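SOXX (Paracoccus pantotrophus, PDB 2C1D) is a heme c-binding subunit of the SoxXA cytochrome complex, which initiates chemotrophic sulfur oxidation, and probably takes part in electron transfer. Local coordinates at residues N40-C44 against H45-A49; E126-V129 against A130-T134. All coordinates share one frame; numbering follows the deposited sequence.

Contact 1 of 2, residues N40-C44 against H45-A49. With HEC (heme c), chain O.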
loop_
_atom_site.group_PDB
_atom_site.type_symbol
_atom_site.label_atom_id
_atom_site.label_comp_id
_atom_site.label_asym_id
_atom_site.label_seq_id
_atom_site.Cartn_x
_atom_site.Cartn_y
_atom_site.Cartn_z
ATOM N N ASN B 40 13.601 13.319 4.131
ATOM C CA ASN B 40 12.597 12.482 4.782
ATOM C C ASN B 40 13.243 11.305 5.520
ATOM O O ASN B 40 12.664 10.221 5.609
ATOM C CB ASN B 40 11.570 12.009 3.745
ATOM C CG ASN B 40 10.273 11.510 4.373
ATOM O OD1 ASN B 40 9.870 11.947 5.453
ATOM N ND2 ASN B 40 9.604 10.604 3.678
ATOM N N CYS B 41 14.451 11.541 6.034
ATOM C CA CYS B 41 15.279 10.505 6.658
ATOM C C CYS B 41 14.589 9.905 7.889
ATOM O O CYS B 41 14.692 8.720 8.152
ATOM C CB CYS B 41 16.595 11.115 7.108
ATOM S SG CYS B 41 17.502 12.039 5.826
ATOM N N VAL B 42 13.896 10.763 8.624
ATOM C CA VAL B 42 13.191 10.383 9.831
ATOM C C VAL B 42 11.968 9.504 9.594
ATOM O O VAL B 42 11.416 8.982 10.566
ATOM C CB VAL B 42 12.795 11.612 10.704
ATOM C CG1 VAL B 42 14.040 12.325 11.248
ATOM C CG2 VAL B 42 11.926 12.581 9.949
ATOM N N ALA B 43 11.561 9.284 8.338
ATOM C CA ALA B 43 10.505 8.311 8.061
ATOM C C ALA B 43 10.997 6.920 8.403
ATOM O O ALA B 43 10.217 6.089 8.838
ATOM C CB ALA B 43 10.025 8.343 6.602
ATOM N N CYS B 44 12.297 6.676 8.214
ATOM C CA CYS B 44 12.895 5.367 8.474
ATOM C C CYS B 44 13.838 5.299 9.681
ATOM O O CYS B 44 13.922 4.236 10.307
ATOM C CB CYS B 44 13.638 4.899 7.231
ATOM S SG CYS B 44 12.525 4.649 5.841
ATOM N N HIS B 45 14.525 6.407 9.997
ATOM C CA HIS B 45 15.531 6.495 11.074
ATOM C C HIS B 45 15.140 7.426 12.205
ATOM O O HIS B 45 14.695 8.549 11.979
ATOM C CB HIS B 45 16.870 7.078 10.573
ATOM C CG HIS B 45 17.547 6.291 9.494
ATOM N ND1 HIS B 45 17.171 5.023 9.137
ATOM C CD2 HIS B 45 18.581 6.605 8.685
ATOM C CE1 HIS B 45 17.943 4.597 8.154
ATOM N NE2 HIS B 45 18.791 5.545 7.846
ATOM N N GLN B 46 15.394 6.992 13.432
ATOM C CA GLN B 46 15.348 7.885 14.578
ATOM C C GLN B 46 16.625 8.724 14.584
ATOM O O GLN B 46 17.653 8.287 14.102
ATOM C CB GLN B 46 15.292 7.090 15.887
ATOM C CG GLN B 46 13.919 6.557 16.266
ATOM C CD GLN B 46 13.984 5.456 17.349
ATOM O OE1 GLN B 46 15.066 5.166 17.885
ATOM N NE2 GLN B 46 12.828 4.844 17.663
ATOM N N ILE B 47 16.533 9.933 15.112
ATOM C CA ILE B 47 17.688 10.780 15.345
ATOM C C ILE B 47 17.560 11.336 16.753
ATOM O O ILE B 47 16.840 12.311 17.000
ATOM C CB ILE B 47 17.782 11.925 14.308
ATOM C CG1 ILE B 47 17.635 11.401 12.877
ATOM C CG2 ILE B 47 19.111 12.654 14.476
ATOM C CD1 ILE B 47 17.677 12.485 11.825
ATOM N N GLY B 48 18.215 10.675 17.697
ATOM C CA GLY B 48 18.156 11.085 19.095
ATOM C C GLY B 48 18.609 12.510 19.352
ATOM O O GLY B 48 18.057 13.197 20.209
ATOM N N ALA B 49 19.579 12.972 18.576
ATOM C CA ALA B 49 20.057 14.346 18.669
ATOM C C ALA B 49 18.998 15.376 18.295
ATOM O O ALA B 49 19.163 16.552 18.571
ATOM C CB ALA B 49 21.286 14.535 17.804
HETATM FE FE HEC O . 19.104 5.482 5.600
HETATM C CHA HEC O . 21.317 2.989 6.325
HETATM C CHB HEC O . 21.418 7.821 6.393
HETATM C CHC HEC O . 16.963 7.907 4.597
HETATM C CHD HEC O . 16.578 3.149 5.178
HETATM N NA HEC O . 21.033 5.413 6.218
HETATM C C1A HEC O . 21.736 4.282 6.508
HETATM C C2A HEC O . 23.020 4.688 7.033
HETATM C C3A HEC O . 23.058 6.036 7.060
HETATM C C4A HEC O . 21.791 6.507 6.531
HETATM C CMA HEC O . 24.175 6.986 7.528
HETATM C CAA HEC O . 24.099 3.686 7.449
HETATM C CBA HEC O . 23.695 2.904 8.691
HETATM C CGA HEC O . 24.070 3.763 9.839
HETATM O O1A HEC O . 25.293 3.945 10.023
HETATM O O2A HEC O . 23.179 4.271 10.559
HETATM N NB HEC O . 19.163 7.458 5.540
HETATM C C1B HEC O . 20.251 8.250 5.839
HETATM C C2B HEC O . 19.960 9.620 5.452
HETATM C C3B HEC O . 18.716 9.654 4.967
HETATM C C4B HEC O . 18.210 8.293 5.001
HETATM C CMB HEC O . 20.910 10.806 5.674
HETATM C CAB HEC O . 17.983 10.916 4.422
HETATM C CBB HEC O . 18.729 11.543 3.448
HETATM N NC HEC O . 17.093 5.537 5.002
HETATM C C1C HEC O . 16.431 6.652 4.627
HETATM C C2C HEC O . 15.045 6.278 4.358
HETATM C C3C HEC O . 14.970 4.937 4.373
HETATM C C4C HEC O . 16.249 4.461 4.891
HETATM C CMC HEC O . 13.999 7.219 3.737
HETATM C CAC HEC O . 13.729 4.005 4.119
HETATM C CBC HEC O . 13.043 4.095 2.970
HETATM N ND HEC O . 18.966 3.382 5.705
HETATM C C1D HEC O . 17.812 2.632 5.526
HETATM C C2D HEC O . 18.123 1.239 5.755
HETATM C C3D HEC O . 19.613 1.202 6.116
HETATM C C4D HEC O . 20.035 2.574 6.069
HETATM C CMD HEC O . 17.165 0.019 5.666
HETATM C CAD HEC O . 20.504 -0.019 6.488
HETATM C CBD HEC O . 21.146 -0.546 5.206
HETATM C CGD HEC O . 20.850 -2.014 4.980
HETATM O O1D HEC O . 19.982 -2.342 4.101
HETATM O O2D HEC O . 21.499 -2.831 5.702
#
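Backbone N of His45 bonds back to Cys41 O at 3.0 Å, with 158° at the hydrogen, and since Cys44 N also donates to Cys41 O, two bonds grip that one carbonyl and close the turn. This is the CXXCH motif of c-type cytochromes. Cys41 SG is joined covalently to heme CAB at 1.9 Å and Cys44 SG to heme CAC at 2.2 Å, so both thioethers leave the same short turn. With CG anti to its own carbonyl carbon (chi1 -61°), the His45 ring stands on the porphyrin with NE2 directed at the iron, 2.3 Å away; Met91 SD is the other axial ligand. Three attachments, two through sulfur and one through nitrogen, thus fix the heme against one turn. On the backbone side of His45, Val42 CA lies 3.2 Å from His45 O in a CA-H...O contact (161° at H), and Val42 CG1 meets Ile47 CD1 at 3.7 Å, the two side chains crossing at about a right angle. Arg193 of the SOXA chain packs on Val42 and Ala43. Within the subunit the turn lies in the loop between helices 26-33 and 66-69, where Cys41 and Ile47 both rest on Met33 of helix 26-33.

Contact 2 of 2, residues E126-V129 against A130-T134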
loop_
_atom_site.group_PDB
_atom_site.type_symbol
_atom_site.label_atom_id
_atom_site.label_comp_id
_atom_site.label_asym_id
_atom_site.label_seq_id
_atom_site.Cartn_x
_atom_site.Cartn_y
_atom_site.Cartn_z
ATOM N N GLU B 126 25.571 17.466 0.350
ATOM C CA GLU B 126 26.733 17.924 1.109
ATOM C C GLU B 126 26.324 18.451 2.480
ATOM O O GLU B 126 27.036 18.239 3.477
ATOM C CB GLU B 126 27.507 19.004 0.331
ATOM C CG GLU B 126 28.191 18.477 -0.931
ATOM C CD GLU B 126 29.227 17.401 -0.675
ATOM O OE1 GLU B 126 29.936 17.496 0.345
ATOM O OE2 GLU B 126 29.332 16.456 -1.487
ATOM N N ASP B 127 25.170 19.127 2.523
ATOM C CA ASP B 127 24.598 19.668 3.737
ATOM C C ASP B 127 24.185 18.554 4.722
ATOM O O ASP B 127 24.396 18.680 5.948
ATOM C CB ASP B 127 23.380 20.555 3.408
ATOM C CG ASP B 127 23.753 21.879 2.715
ATOM O OD1 ASP B 127 24.941 22.262 2.636
ATOM O OD2 ASP B 127 22.886 22.642 2.222
ATOM N N VAL B 128 23.623 17.469 4.190
ATOM C CA VAL B 128 23.204 16.335 5.001
ATOM C C VAL B 128 24.471 15.653 5.552
ATOM O O VAL B 128 24.568 15.403 6.733
ATOM C CB VAL B 128 22.353 15.360 4.198
ATOM C CG1 VAL B 128 22.199 14.011 4.942
ATOM C CG2 VAL B 128 20.968 15.991 3.915
ATOM N N VAL B 129 25.447 15.412 4.684
ATOM C CA VAL B 129 26.724 14.810 5.078
ATOM C C VAL B 129 27.402 15.582 6.214
ATOM O O VAL B 129 27.890 14.969 7.164
ATOM C CB VAL B 129 27.681 14.679 3.881
ATOM C CG1 VAL B 129 29.094 14.319 4.329
ATOM C CG2 VAL B 129 27.188 13.640 2.917
ATOM N N ALA B 130 27.416 16.909 6.122
ATOM C CA ALA B 130 28.079 17.745 7.109
ATOM C C ALA B 130 27.418 17.584 8.473
ATOM O O ALA B 130 28.087 17.637 9.512
ATOM C CB ALA B 130 28.059 19.192 6.691
ATOM N N PHE B 131 26.105 17.373 8.477
ATOM C CA PHE B 131 25.433 17.107 9.732
ATOM C C PHE B 131 25.764 15.701 10.232
ATOM O O PHE B 131 26.024 15.533 11.409
ATOM C CB PHE B 131 23.926 17.301 9.655
ATOM C CG PHE B 131 23.249 17.014 10.943
ATOM C CD1 PHE B 131 23.362 17.906 12.000
ATOM C CD2 PHE B 131 22.560 15.818 11.133
ATOM C CE1 PHE B 131 22.776 17.628 13.218
ATOM C CE2 PHE B 131 21.958 15.539 12.342
ATOM C CZ PHE B 131 22.057 16.443 13.385
ATOM N N LEU B 132 25.769 14.716 9.340
ATOM C CA LEU B 132 26.029 13.343 9.725
ATOM C C LEU B 132 27.418 13.195 10.358
ATOM O O LEU B 132 27.613 12.386 11.256
ATOM C CB LEU B 132 25.895 12.409 8.531
ATOM C CG LEU B 132 24.474 12.221 7.977
ATOM C CD1 LEU B 132 24.539 11.585 6.627
ATOM C CD2 LEU B 132 23.598 11.394 8.898
ATOM N N VAL B 133 28.380 13.983 9.884
ATOM C CA VAL B 133 29.729 13.944 10.436
ATOM C C VAL B 133 29.740 14.374 11.914
ATOM O O VAL B 133 30.568 13.895 12.668
ATOM C CB VAL B 133 30.724 14.784 9.547
ATOM C CG1 VAL B 133 32.033 15.060 10.262
ATOM C CG2 VAL B 133 30.991 14.058 8.238
ATOM N N THR B 134 28.815 15.246 12.331
ATOM C CA THR B 134 28.786 15.722 13.714
ATOM C C THR B 134 28.200 14.721 14.695
ATOM O O THR B 134 28.280 14.941 15.897
ATOM C CB THR B 134 28.029 17.084 13.912
ATOM O OG1 THR B 134 26.617 16.946 13.663
ATOM C CG2 THR B 134 28.510 18.140 12.940
#
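Two successive turns of helix 122-133, the last regular helix of the cytochrome c fold in this chain, meet here, with Val128 and Leu132 one turn apart on the side that touches the heme. Leu132 N donates to Val128 O at 3.0 Å, and the same i to i+4 pattern joins Val133 N to Val129 O and Ala130 N to Glu126 O; the bond from Phe131 N to Asp127 O is weak. Val128 CG1 lies 3.8 Å from Leu132 CD1, and the side chains run alongside each other, pointing the same way. With CG anti to its carbonyl carbon (chi1 -69°), Leu132 folds back along the helix, CG only 3.4 Å from Val128 O. An alanine at Leu132 is likely to leave Val128 CG1 without its neighbour and open a gap beside the heme and Val79 of helix 72-81. Further along, Thr134 OG1 donates to a lone pair of Phe131 O at 2.7 Å, and Thr134 N bonds to the same oxygen. Glu126 forms a salt bridge with Arg76. The apolar stripe is that of a C-terminal cytochrome c helix, packed on helix 26-33 through Val128 and Phe131 and lining the heme pocket.

In the fold
Both contacts are largely buried and both border the heme c pocket, yet they do so by different means. Contact 1 holds the cofactor through covalent and metal bonds from an irregular turn, whereas contact 2 meets it with the apolar side chains of Val128 and Leu132 from a regular helix. Their centres are 14 Å apart and their nearest atoms about 5 Å, without touching; the side chains of Val128 and Cys41 are likewise about 5 Å apart. Helix 26-33 is common to both, since Met33 touches Cys41 and Ile47 from the one and Phe131 from the other. The surroundings differ too: Val42 and Ala43 of contact 1 meet the SOXA chain, while no other protein chain touches residues 126-134.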